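Local coordinates for minor fimbrium subunit Mfa5 (Porphyromonas gingivalis ATCC 33277, PDB 6TO1), which serves as an accessory subunit of the minor fimbriae, pili that mediate biofilm formation and adhesion to host cells and to other oral bacteria, at residues A[88-93]-A[517-522]; A[115-120]-A[454-459]; A[406-411]-A[504-509]; A[438-443]-A[463-468]. All coordinates share one frame; numbering follows the deposited sequence.

Contact 1: residues A[88-93]-A[517-522]; sequences VPVAVD and QQLIFP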
loop_
_atom_site.group_PDB
_atom_site.type_symbol
_atom_site.label_atom_id
_atom_site.label_comp_id
_atom_site.label_asym_id
_atom_site.label_seq_id
_atom_site.Cartn_x
_atom_site.Cartn_y
_atom_site.Cartn_z
ATOM N N VAL A 88 4.324 -0.059 -1.993
ATOM C CA VAL A 88 3.668 -0.388 -0.718
ATOM C C VAL A 88 4.255 -1.688 -0.174
ATOM O O VAL A 88 4.311 -2.703 -0.914
ATOM C CB VAL A 88 2.154 -0.520 -0.905
ATOM C CG1 VAL A 88 1.518 -1.052 0.396
ATOM C CG2 VAL A 88 1.529 0.801 -1.286
ATOM N N PRO A 89 4.725 -1.706 1.074
ATOM C CA PRO A 89 5.321 -2.936 1.612
ATOM C C PRO A 89 4.283 -4.025 1.763
ATOM O O PRO A 89 3.132 -3.765 2.116
ATOM C CB PRO A 89 5.879 -2.511 2.975
ATOM C CG PRO A 89 6.168 -0.998 2.777
ATOM C CD PRO A 89 4.981 -0.549 1.955
ATOM N N VAL A 90 4.731 -5.245 1.514
ATOM C CA VAL A 90 3.923 -6.449 1.625
ATOM C C VAL A 90 4.700 -7.455 2.461
ATOM O O VAL A 90 5.905 -7.621 2.273
ATOM C CB VAL A 90 3.608 -7.044 0.228
ATOM C CG1 VAL A 90 2.840 -8.358 0.350
ATOM C CG2 VAL A 90 2.836 -6.044 -0.613
ATOM N N ALA A 91 3.996 -8.192 3.318
ATOM C CA ALA A 91 4.619 -9.258 4.092
ATOM C C ALA A 91 3.631 -10.409 4.190
ATOM O O ALA A 91 2.410 -10.208 4.114
ATOM C CB ALA A 91 5.023 -8.782 5.491
ATOM N N VAL A 92 4.164 -11.615 4.344
ATOM C CA VAL A 92 3.316 -12.800 4.414
ATOM C C VAL A 92 3.608 -13.525 5.719
ATOM O O VAL A 92 4.704 -13.424 6.257
ATOM C CB VAL A 92 3.527 -13.747 3.225
ATOM C CG1 VAL A 92 3.143 -13.056 1.917
ATOM C CG2 VAL A 92 4.969 -14.278 3.206
ATOM N N ASP A 93 2.613 -14.250 6.223
ATOM C CA ASP A 93 2.771 -15.043 7.430
ATOM C C ASP A 93 1.865 -16.262 7.298
ATOM O O ASP A 93 0.859 -16.251 6.586
ATOM C CB ASP A 93 2.414 -14.249 8.682
ATOM C CG ASP A 93 3.007 -14.847 9.957
ATOM O OD1 ASP A 93 3.894 -15.724 9.892
ATOM O OD2 ASP A 93 2.544 -14.438 11.032
ATOM N N GLN A 517 6.416 -10.450 -8.455
ATOM C CA GLN A 517 7.046 -10.298 -7.149
ATOM C C GLN A 517 6.718 -11.539 -6.315
ATOM O O GLN A 517 5.601 -12.042 -6.365
ATOM C CB GLN A 517 6.537 -9.046 -6.449
ATOM C CG GLN A 517 6.649 -7.795 -7.308
ATOM C CD GLN A 517 8.076 -7.475 -7.688
ATOM O OE1 GLN A 517 8.865 -7.084 -6.840
ATOM N NE2 GLN A 517 8.412 -7.646 -8.958
ATOM N N GLN A 518 7.665 -12.008 -5.515
ATOM C CA GLN A 518 7.462 -13.311 -4.885
ATOM C C GLN A 518 7.902 -13.298 -3.436
ATOM O O GLN A 518 8.945 -12.742 -3.108
ATOM C CB GLN A 518 8.238 -14.394 -5.651
ATOM C CG GLN A 518 7.625 -14.723 -7.005
ATOM C CD GLN A 518 8.330 -15.876 -7.700
ATOM O OE1 GLN A 518 8.913 -16.738 -7.043
ATOM N NE2 GLN A 518 8.274 -15.903 -9.031
ATOM N N LEU A 519 7.082 -13.892 -2.579
ATOM C CA LEU A 519 7.351 -14.001 -1.159
ATOM C C LEU A 519 6.994 -15.417 -0.727
ATOM O O LEU A 519 5.964 -15.956 -1.130
ATOM C CB LEU A 519 6.554 -13.002 -0.344
ATOM C CG LEU A 519 6.970 -11.522 -0.406
ATOM C CD1 LEU A 519 5.906 -10.720 0.294
ATOM C CD2 LEU A 519 8.315 -11.339 0.233
ATOM N N ILE A 520 7.853 -16.022 0.074
ATOM C CA ILE A 520 7.669 -17.405 0.511
ATOM C C ILE A 520 7.138 -17.389 1.936
ATOM O O ILE A 520 7.665 -16.680 2.807
ATOM C CB ILE A 520 8.974 -18.205 0.394
ATOM C CG1 ILE A 520 9.356 -18.335 -1.087
ATOM C CG2 ILE A 520 8.812 -19.610 1.019
ATOM C CD1 ILE A 520 10.619 -19.109 -1.322
ATOM N N PHE A 521 6.081 -18.148 2.174
ATOM C CA PHE A 521 5.501 -18.205 3.504
ATOM C C PHE A 521 6.350 -19.057 4.456
ATOM O O PHE A 521 7.011 -20.002 4.034
ATOM C CB PHE A 521 4.098 -18.816 3.455
ATOM C CG PHE A 521 3.049 -17.933 2.854
ATOM C CD1 PHE A 521 2.184 -17.218 3.664
ATOM C CD2 PHE A 521 2.917 -17.824 1.481
ATOM C CE1 PHE A 521 1.189 -16.399 3.103
ATOM C CE2 PHE A 521 1.947 -17.012 0.921
ATOM C CZ PHE A 521 1.088 -16.295 1.741
ATOM N N PRO A 522 6.287 -18.758 5.748
ATOM C CA PRO A 522 6.861 -19.649 6.763
ATOM C C PRO A 522 6.203 -21.021 6.763
ATOM O O PRO A 522 5.116 -21.221 6.217
ATOM C CB PRO A 522 6.580 -18.919 8.081
ATOM C CG PRO A 522 6.102 -17.559 7.728
ATOM C CD PRO A 522 5.583 -17.605 6.339
#
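V92 sets its CB over one face of the F521 ring, a CH-pi contact with CB 3.8 Å from the ring centroid and 21° off the ring normal. The contact is displaced toward the rim, where CE1 of F521 comes within 3.5 Å of V92 CB, and the two side chains cross at about a right angle. CG1 of V92 is anti to its carbonyl carbon (chi1 -63°), which takes it to 4.0 Å from L519 CD1 and against the F521 ring. The other methyl of V92, CG2, lies 3.6 Å from I520 O. L519 CD1 also meets V90, at 3.9 Å from its CG1. The F521 ring has a polar neighbour at its edge, D93 O, which lies near the ring plane and 3.4 Å from CD1; the weakly positive ring hydrogens probably suit that carbonyl. D93 itself starts away from the other strand, but its carboxylate swings back, and OD1 stops 3.6 Å from P522 CG. Further out, V92 rests on L506, V90 on Y508 and I408, and F521 on V413. This is the margin of a beta-sandwich. Residues 90-93 and 517-520 belong to different antiparallel sheets, with axes 7.4 Å apart at closest approach and inclined by 31°; strand 90-98 is hydrogen-bonded to strand 110-119, and strand 517-520 to strand 501-510.

Contact 2: residues A[115-120]-A[454-459]; sequences LKITTK and WTTGTI
CG1 of I117 stands anti to its carbonyl carbon (chi1 -56°) and chi2 (166°) extends CD1, while CG of W454 is anti to its backbone N (chi1 174°); the two side chains meet tip to tip. They do so inside a beta-sandwich, between strand 110-119 of one antiparallel sheet and strand 451-455 of the other, and every residue that takes part is buried. I117 CD1 approaches the six-membered ring of W454 obliquely, 3.9 Å from CZ3, and L115 O comes equally near the same carbon. I117 CD1 also touches T456 CG2 at 3.8 Å. T456 CG2 in turn lies over the centre of the indole, 3.8 Å above its plane, and covers one face of the ring. The polar corner of the indole is used as well, since NE1 is hydrogen-bonded to N440 O. Farther along, T119 CG2 and I459 CG2 touch more loosely at 4.1 Å; the hydroxyl of T119 is hydrogen-bonded to L460 O and S463 N. V413 and I467 pack against W454 too. The chain then bends through G457, which has a positive phi, and here T456 OG1 donates to G457 O at 2.9 Å, in the carbonyl plane and on a lone pair.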
loop_
_atom_site.group_PDB
_atom_site.type_symbol
_atom_site.label_atom_id
_atom_site.label_comp_id
_atom_site.label_asym_id
_atom_site.label_seq_id
_atom_site.Cartn_x
_atom_site.Cartn_y
_atom_site.Cartn_z
ATOM N N LEU A 115 -3.036 -18.564 6.265
ATOM C CA LEU A 115 -2.073 -17.836 5.447
ATOM C C LEU A 115 -2.541 -16.391 5.380
ATOM O O LEU A 115 -3.724 -16.132 5.115
ATOM C CB LEU A 115 -1.968 -18.422 4.041
ATOM C CG LEU A 115 -1.178 -19.730 3.955
ATOM C CD1 LEU A 115 -2.133 -20.851 4.404
ATOM C CD2 LEU A 115 -0.651 -19.942 2.570
ATOM N N LYS A 116 -1.626 -15.463 5.638
ATOM C CA LYS A 116 -1.981 -14.064 5.828
ATOM C C LYS A 116 -1.038 -13.179 5.025
ATOM O O LYS A 116 0.183 -13.385 5.029
ATOM C CB LYS A 116 -1.906 -13.696 7.296
ATOM C CG LYS A 116 -2.263 -12.251 7.620
ATOM C CD LYS A 116 -1.874 -11.905 9.061
ATOM C CE LYS A 116 -2.844 -12.458 10.083
ATOM N NZ LYS A 116 -2.402 -12.172 11.485
ATOM N N ILE A 117 -1.627 -12.207 4.341
ATOM C CA ILE A 117 -0.916 -11.204 3.564
ATOM C C ILE A 117 -1.236 -9.861 4.202
ATOM O O ILE A 117 -2.412 -9.516 4.360
ATOM C CB ILE A 117 -1.351 -11.216 2.087
ATOM C CG1 ILE A 117 -1.169 -12.592 1.462
ATOM C CG2 ILE A 117 -0.542 -10.157 1.317
ATOM C CD1 ILE A 117 -1.923 -12.731 0.096
ATOM N N THR A 118 -0.202 -9.096 4.537
ATOM C CA THR A 118 -0.368 -7.795 5.161
ATOM C C THR A 118 0.287 -6.729 4.291
ATOM O O THR A 118 1.431 -6.892 3.841
ATOM C CB THR A 118 0.242 -7.760 6.566
ATOM O OG1 THR A 118 -0.393 -8.742 7.382
ATOM C CG2 THR A 118 0.006 -6.401 7.205
ATOM N N THR A 119 -0.452 -5.666 4.043
ATOM C CA THR A 119 0.047 -4.512 3.313
ATOM C C THR A 119 0.205 -3.351 4.285
ATOM O O THR A 119 -0.593 -3.176 5.207
ATOM C CB THR A 119 -0.905 -4.104 2.186
ATOM O OG1 THR A 119 -2.209 -3.894 2.723
ATOM C CG2 THR A 119 -0.975 -5.177 1.111
ATOM N N LYS A 120 1.231 -2.534 4.059
ATOM C CA LYS A 120 1.427 -1.347 4.873
ATOM C C LYS A 120 1.030 -0.115 4.064
ATOM O O LYS A 120 0.034 -0.138 3.339
ATOM C CB LYS A 120 2.859 -1.276 5.376
ATOM C CG LYS A 120 3.191 -2.498 6.303
ATOM N N TRP A 454 -4.953 -19.741 -4.349
ATOM C CA TRP A 454 -5.749 -18.638 -3.843
ATOM C C TRP A 454 -5.495 -17.428 -4.737
ATOM O O TRP A 454 -4.375 -16.928 -4.799
ATOM C CB TRP A 454 -5.359 -18.333 -2.400
ATOM C CG TRP A 454 -5.994 -17.118 -1.794
ATOM C CD1 TRP A 454 -7.145 -16.483 -2.185
ATOM C CD2 TRP A 454 -5.511 -16.409 -0.654
ATOM N NE1 TRP A 454 -7.398 -15.419 -1.349
ATOM C CE2 TRP A 454 -6.401 -15.344 -0.412
ATOM C CE3 TRP A 454 -4.392 -16.565 0.176
ATOM C CZ2 TRP A 454 -6.218 -14.445 0.639
ATOM C CZ3 TRP A 454 -4.217 -15.691 1.227
ATOM C CH2 TRP A 454 -5.123 -14.631 1.445
ATOM N N THR A 455 -6.535 -16.978 -5.423
ATOM C CA THR A 455 -6.484 -15.770 -6.243
ATOM C C THR A 455 -6.965 -14.629 -5.363
ATOM O O THR A 455 -8.134 -14.591 -4.964
ATOM C CB THR A 455 -7.362 -15.930 -7.487
ATOM O OG1 THR A 455 -6.820 -16.975 -8.300
ATOM C CG2 THR A 455 -7.393 -14.631 -8.287
ATOM N N THR A 456 -6.067 -13.690 -5.043
ATOM C CA THR A 456 -6.416 -12.751 -3.989
ATOM C C THR A 456 -7.282 -11.601 -4.479
ATOM O O THR A 456 -8.036 -11.035 -3.685
ATOM C CB THR A 456 -5.149 -12.161 -3.336
ATOM O OG1 THR A 456 -4.435 -11.367 -4.295
ATOM C CG2 THR A 456 -4.275 -13.249 -2.826
ATOM N N GLY A 457 -7.165 -11.225 -5.741
ATOM C CA GLY A 457 -7.725 -9.978 -6.211
ATOM C C GLY A 457 -6.863 -8.825 -5.695
ATOM O O GLY A 457 -5.778 -9.002 -5.154
ATOM N N THR A 458 -7.376 -7.622 -5.888
ATOM C CA THR A 458 -6.709 -6.447 -5.353
ATOM C C THR A 458 -6.849 -6.391 -3.836
ATOM O O THR A 458 -7.927 -6.628 -3.288
ATOM C CB THR A 458 -7.314 -5.175 -5.976
ATOM O OG1 THR A 458 -6.999 -5.133 -7.372
ATOM C CG2 THR A 458 -6.746 -3.947 -5.286
ATOM N N ILE A 459 -5.745 -6.078 -3.154
ATOM C CA ILE A 459 -5.729 -5.870 -1.717
ATOM C C ILE A 459 -5.297 -4.433 -1.462
ATOM O O ILE A 459 -4.238 -4.011 -1.935
ATOM C CB ILE A 459 -4.767 -6.837 -1.006
ATOM C CG1 ILE A 459 -5.126 -8.295 -1.294
ATOM C CG2 ILE A 459 -4.805 -6.589 0.511
ATOM C CD1 ILE A 459 -6.507 -8.664 -0.851
#

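Contact 3: residues A[406-411]-A[504-509]; sequences IGIQRG and AKLTYT
Strands 408-417 and 501-510, antiparallel neighbours in one sheet of the sandwich, meet here through G411 and Y508, close to a classic beta bulge in which G407 and I408 both face I459. G411 and Y508 form a non-hydrogen-bonded pair with CA atoms 4.2 Å apart, and G411 CA makes a CA-H...O contact to T507 O at 3.4 Å. One step along, T509 is gripped through both backbone polar atoms: its N donates to R410 O at 2.9 Å with an N-H...O angle of 165°, and its O receives Q409 N at 2.9 Å. I408 crosses Y508 at about a right angle, its CG1 3.8 Å from Y508 CD1. Beside it, T509 CG2 meets Q409 OE1 at 3.7 Å. R410 bends at chi2 (-71°), which sets CD; its NH1 donates to Q409 O at 3.1 Å, with the acceptor in the guanidinium plane. Q409 O thus has two donors, NH1 and T458 OG1, the arginine NH1 coming from above the carbonyl plane. Two backbone bonds therefore fix T509 against the corner of the chain, while I408 adds apolar packing on the Y508 ring and Q409 O collects two donors there.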
loop_
_atom_site.group_PDB
_atom_site.type_symbol
_atom_site.label_atom_id
_atom_site.label_comp_id
_atom_site.label_asym_id
_atom_site.label_seq_id
_atom_site.Cartn_x
_atom_site.Cartn_y
_atom_site.Cartn_z
ATOM N N ILE A 406 -3.765 1.106 -3.203
ATOM C CA ILE A 406 -3.678 -0.328 -3.468
ATOM C C ILE A 406 -2.324 -0.851 -3.012
ATOM O O ILE A 406 -1.277 -0.269 -3.322
ATOM C CB ILE A 406 -3.881 -0.646 -4.955
ATOM C CG1 ILE A 406 -5.218 -0.145 -5.491
ATOM C CG2 ILE A 406 -3.737 -2.164 -5.183
ATOM C CD1 ILE A 406 -6.403 -0.690 -4.820
ATOM N N GLY A 407 -2.336 -1.977 -2.305
ATOM C CA GLY A 407 -1.101 -2.599 -1.886
ATOM C C GLY A 407 -0.667 -3.687 -2.845
ATOM O O GLY A 407 0.502 -3.769 -3.213
ATOM N N ILE A 408 -1.623 -4.521 -3.260
ATOM C CA ILE A 408 -1.407 -5.598 -4.223
ATOM C C ILE A 408 -2.472 -5.491 -5.312
ATOM O O ILE A 408 -3.671 -5.464 -5.010
ATOM C CB ILE A 408 -1.476 -6.979 -3.527
ATOM C CG1 ILE A 408 -0.249 -7.156 -2.627
ATOM C CG2 ILE A 408 -1.661 -8.082 -4.516
ATOM C CD1 ILE A 408 -0.478 -8.239 -1.574
ATOM N N GLN A 409 -2.035 -5.426 -6.580
ATOM C CA GLN A 409 -2.989 -5.329 -7.685
ATOM C C GLN A 409 -3.539 -6.693 -8.079
ATOM O O GLN A 409 -4.703 -6.802 -8.470
ATOM C CB GLN A 409 -2.332 -4.675 -8.898
ATOM C CG GLN A 409 -1.818 -3.281 -8.615
ATOM C CD GLN A 409 -1.369 -2.558 -9.869
ATOM O OE1 GLN A 409 -1.267 -3.154 -10.940
ATOM N NE2 GLN A 409 -1.121 -1.260 -9.740
ATOM N N ARG A 410 -2.689 -7.715 -8.027
ATOM C CA ARG A 410 -2.996 -9.096 -8.369
ATOM C C ARG A 410 -2.182 -9.948 -7.412
ATOM O O ARG A 410 -1.037 -9.607 -7.117
ATOM C CB ARG A 410 -2.594 -9.447 -9.808
ATOM C CG ARG A 410 -3.401 -8.752 -10.889
ATOM C CD ARG A 410 -4.807 -9.299 -10.935
ATOM N NE ARG A 410 -5.534 -8.854 -12.121
ATOM C CZ ARG A 410 -6.167 -7.698 -12.208
ATOM N NH1 ARG A 410 -6.152 -6.865 -11.187
ATOM N NH2 ARG A 410 -6.825 -7.379 -13.315
ATOM N N GLY A 411 -2.738 -11.069 -6.966
ATOM C CA GLY A 411 -1.948 -11.983 -6.181
ATOM C C GLY A 411 -2.428 -13.414 -6.331
ATOM O O GLY A 411 -3.632 -13.679 -6.436
ATOM N N ALA A 504 4.539 -22.861 0.340
ATOM C CA ALA A 504 3.497 -21.899 0.053
ATOM C C ALA A 504 4.190 -20.611 -0.371
ATOM O O ALA A 504 5.167 -20.191 0.248
ATOM C CB ALA A 504 2.561 -21.657 1.231
ATOM N N LYS A 505 3.665 -19.997 -1.419
ATOM C CA LYS A 505 4.321 -18.855 -2.046
ATOM C C LYS A 505 3.270 -17.872 -2.528
ATOM O O LYS A 505 2.220 -18.274 -3.033
ATOM C CB LYS A 505 5.181 -19.321 -3.236
ATOM C CG LYS A 505 5.777 -18.218 -4.083
ATOM C CD LYS A 505 7.051 -18.701 -4.781
ATOM C CE LYS A 505 6.749 -19.510 -6.028
ATOM N NZ LYS A 505 7.740 -19.202 -7.111
ATOM N N LEU A 506 3.557 -16.587 -2.367
ATOM C CA LEU A 506 2.747 -15.542 -2.967
ATOM C C LEU A 506 3.509 -14.997 -4.170
ATOM O O LEU A 506 4.677 -14.622 -4.045
ATOM C CB LEU A 506 2.445 -14.423 -1.965
ATOM C CG LEU A 506 1.846 -13.150 -2.561
ATOM C CD1 LEU A 506 0.433 -13.403 -3.064
ATOM C CD2 LEU A 506 1.835 -12.023 -1.555
ATOM N N THR A 507 2.854 -14.980 -5.332
ATOM C CA THR A 507 3.338 -14.262 -6.507
ATOM C C THR A 507 2.373 -13.117 -6.761
ATOM O O THR A 507 1.156 -13.324 -6.791
ATOM C CB THR A 507 3.430 -15.183 -7.724
ATOM O OG1 THR A 507 4.178 -16.354 -7.369
ATOM C CG2 THR A 507 4.138 -14.501 -8.883
ATOM N N TYR A 508 2.897 -11.903 -6.903
ATOM C CA TYR A 508 1.964 -10.781 -6.938
ATOM C C TYR A 508 2.481 -9.626 -7.783
ATOM O O TYR A 508 3.667 -9.526 -8.106
ATOM C CB TYR A 508 1.630 -10.304 -5.504
ATOM C CG TYR A 508 2.761 -9.607 -4.756
ATOM C CD1 TYR A 508 2.803 -8.222 -4.668
ATOM C CD2 TYR A 508 3.775 -10.327 -4.125
ATOM C CE1 TYR A 508 3.833 -7.567 -4.004
ATOM C CE2 TYR A 508 4.797 -9.679 -3.440
ATOM C CZ TYR A 508 4.821 -8.287 -3.401
ATOM O OH TYR A 508 5.799 -7.580 -2.756
ATOM N N THR A 509 1.541 -8.760 -8.130
ATOM C CA THR A 509 1.819 -7.492 -8.801
ATOM C C THR A 509 1.720 -6.380 -7.763
ATOM O O THR A 509 0.693 -6.256 -7.071
ATOM C CB THR A 509 0.849 -7.267 -9.955
ATOM O OG1 THR A 509 1.018 -8.334 -10.885
ATOM C CG2 THR A 509 1.166 -5.924 -10.631
#

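Contact 4: residues A[438-443]-A[463-468]; sequences VSNGTV and SEATIT
S439 OG is held by two partners, accepting a bond from T466 N at 2.9 Å with an N-H...O angle of 166° and donating to N440 OD1 at 2.6 Å. The place is the end of strand 437-438, where the chain leaves one sheet of the beta-sandwich to enter the other as strand 442-446. V438 and I467 form an antiparallel non-hydrogen-bonded pair, and S439 then adds a backbone bond from its N to T466 O, 2.9 Å long and nearly along the C=O axis. Chi1 of 74° puts OG between the backbone N and the carbonyl carbon, within reach of T466 N; with the backbone bond, both the N-H and the C=O of T466 are held by S439. The hydroxyl thus does for T466 N what a strand carbonyl would have done, just where the backbone turns off. N440 OD1 extends the network: besides the hydroxyl it receives a bond from a water at 2.9 Å, and the same water donates to E464 O at 3.2 Å, so it bridges the turn to strand 463-473. A465 borders this polar patch, its CB 3.7 Å from N440 OD1. G441, at positive phi, completes the turn and leads the chain over to the second sheet. Farther along the strand, toward I467, the contact becomes apolar. V438 and I467 lie side by side and point the same way, and V443, already in the facing sheet, crosses I467 obliquely: I467 CG2 sits 3.9 Å from V438 CG2 and 4.0 Å from V443 CG2.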
loop_
_atom_site.group_PDB
_atom_site.type_symbol
_atom_site.label_atom_id
_atom_site.label_comp_id
_atom_site.label_asym_id
_atom_site.label_seq_id
_atom_site.Cartn_x
_atom_site.Cartn_y
_atom_site.Cartn_z
ATOM N N VAL A 438 -12.306 -17.367 3.805
ATOM C CA VAL A 438 -11.526 -16.606 2.828
ATOM C C VAL A 438 -11.956 -15.146 2.898
ATOM O O VAL A 438 -13.120 -14.839 2.633
ATOM C CB VAL A 438 -11.743 -17.146 1.403
ATOM C CG1 VAL A 438 -11.006 -16.278 0.381
ATOM C CG2 VAL A 438 -11.310 -18.575 1.306
ATOM N N SER A 439 -11.023 -14.247 3.236
ATOM C CA SER A 439 -11.404 -12.850 3.432
ATOM C C SER A 439 -11.556 -12.106 2.112
ATOM O O SER A 439 -12.364 -11.178 2.023
ATOM C CB SER A 439 -10.383 -12.140 4.321
ATOM O OG SER A 439 -9.190 -11.887 3.597
ATOM N N ASN A 440 -10.813 -12.508 1.088
ATOM C CA ASN A 440 -10.713 -11.787 -0.172
ATOM C C ASN A 440 -10.423 -12.814 -1.260
ATOM O O ASN A 440 -9.572 -13.685 -1.070
ATOM C CB ASN A 440 -9.571 -10.754 -0.171
ATOM C CG ASN A 440 -9.760 -9.648 0.843
ATOM O OD1 ASN A 440 -9.452 -9.796 2.031
ATOM N ND2 ASN A 440 -10.233 -8.505 0.370
ATOM N N GLY A 441 -11.085 -12.690 -2.408
ATOM C CA GLY A 441 -10.741 -13.498 -3.563
ATOM C C GLY A 441 -11.369 -14.886 -3.506
ATOM O O GLY A 441 -12.352 -15.122 -2.805
ATOM N N THR A 442 -10.777 -15.814 -4.264
ATOM C CA THR A 442 -11.327 -17.155 -4.436
ATOM C C THR A 442 -10.217 -18.191 -4.350
ATOM O O THR A 442 -9.050 -17.893 -4.610
ATOM C CB THR A 442 -12.042 -17.277 -5.785
ATOM O OG1 THR A 442 -11.148 -16.912 -6.845
ATOM C CG2 THR A 442 -13.265 -16.370 -5.837
ATOM N N VAL A 443 -10.592 -19.418 -3.977
ATOM C CA VAL A 443 -9.630 -20.486 -3.762
ATOM C C VAL A 443 -10.040 -21.724 -4.552
ATOM O O VAL A 443 -11.197 -22.150 -4.503
ATOM C CB VAL A 443 -9.485 -20.832 -2.270
ATOM C CG1 VAL A 443 -8.407 -21.908 -2.099
ATOM C CG2 VAL A 443 -9.165 -19.579 -1.441
ATOM N N SER A 463 -3.836 -3.095 5.125
ATOM C CA SER A 463 -4.890 -4.102 5.181
ATOM C C SER A 463 -4.280 -5.478 5.384
ATOM O O SER A 463 -3.064 -5.666 5.311
ATOM C CB SER A 463 -5.729 -4.122 3.892
ATOM O OG SER A 463 -6.462 -2.922 3.729
ATOM N N GLU A 464 -5.139 -6.466 5.643
ATOM C CA GLU A 464 -4.691 -7.850 5.703
ATOM C C GLU A 464 -5.720 -8.737 5.020
ATOM O O GLU A 464 -6.927 -8.492 5.121
ATOM C CB GLU A 464 -4.453 -8.325 7.148
ATOM C CG GLU A 464 -5.693 -8.517 7.997
ATOM C CD GLU A 464 -5.480 -9.514 9.142
ATOM O OE1 GLU A 464 -6.320 -10.434 9.318
ATOM O OE2 GLU A 464 -4.471 -9.381 9.862
ATOM N N ALA A 465 -5.229 -9.759 4.323
ATOM C CA ALA A 465 -6.053 -10.766 3.666
ATOM C C ALA A 465 -5.667 -12.136 4.224
ATOM O O ALA A 465 -4.486 -12.403 4.491
ATOM C CB ALA A 465 -5.873 -10.715 2.149
ATOM N N THR A 466 -6.663 -12.988 4.452
ATOM C CA THR A 466 -6.377 -14.285 5.055
ATOM C C THR A 466 -7.250 -15.369 4.449
ATOM O O THR A 466 -8.352 -15.113 3.959
ATOM C CB THR A 466 -6.615 -14.292 6.578
ATOM O OG1 THR A 466 -7.982 -13.919 6.839
ATOM C CG2 THR A 466 -5.685 -13.380 7.275
ATOM N N ILE A 467 -6.695 -16.579 4.418
ATOM C CA ILE A 467 -7.470 -17.794 4.257
ATOM C C ILE A 467 -7.132 -18.666 5.456
ATOM O O ILE A 467 -6.004 -18.651 5.969
ATOM C CB ILE A 467 -7.205 -18.565 2.952
ATOM C CG1 ILE A 467 -5.783 -19.095 2.891
ATOM C CG2 ILE A 467 -7.537 -17.697 1.730
ATOM C CD1 ILE A 467 -5.558 -19.971 1.682
ATOM N N THR A 468 -8.129 -19.432 5.905
ATOM C CA THR A 468 -7.952 -20.364 7.005
ATOM C C THR A 468 -8.703 -21.643 6.648
ATOM O O THR A 468 -9.845 -21.583 6.187
ATOM C CB THR A 468 -8.484 -19.802 8.319
ATOM O OG1 THR A 468 -7.779 -18.606 8.657
ATOM C CG2 THR A 468 -8.318 -20.818 9.446
HETATM O O HOH W 1 -8.310 -7.214 2.476
#

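From the N terminus, 88-93 opens the widest loop, closed by contact 1 only at 517-522 and enclosing the other three. Segment 115-120 follows, and then the chain leaves to build the von Willebrand factor A domain with its six-stranded mixed sheet before returning at 406-411. Contact 2, closed at 454-459, crosses both contact 3, which spans 406-411 to 504-509, and contact 4, which lies within contact 3. Contacts 1 and 2 face one sheet of the sandwich with the other, contact 3 joins neighbouring strands within a sheet, and contact 4 ties the passage between sheets. Contacts 2 and 4 meet at W454, N440 and I467.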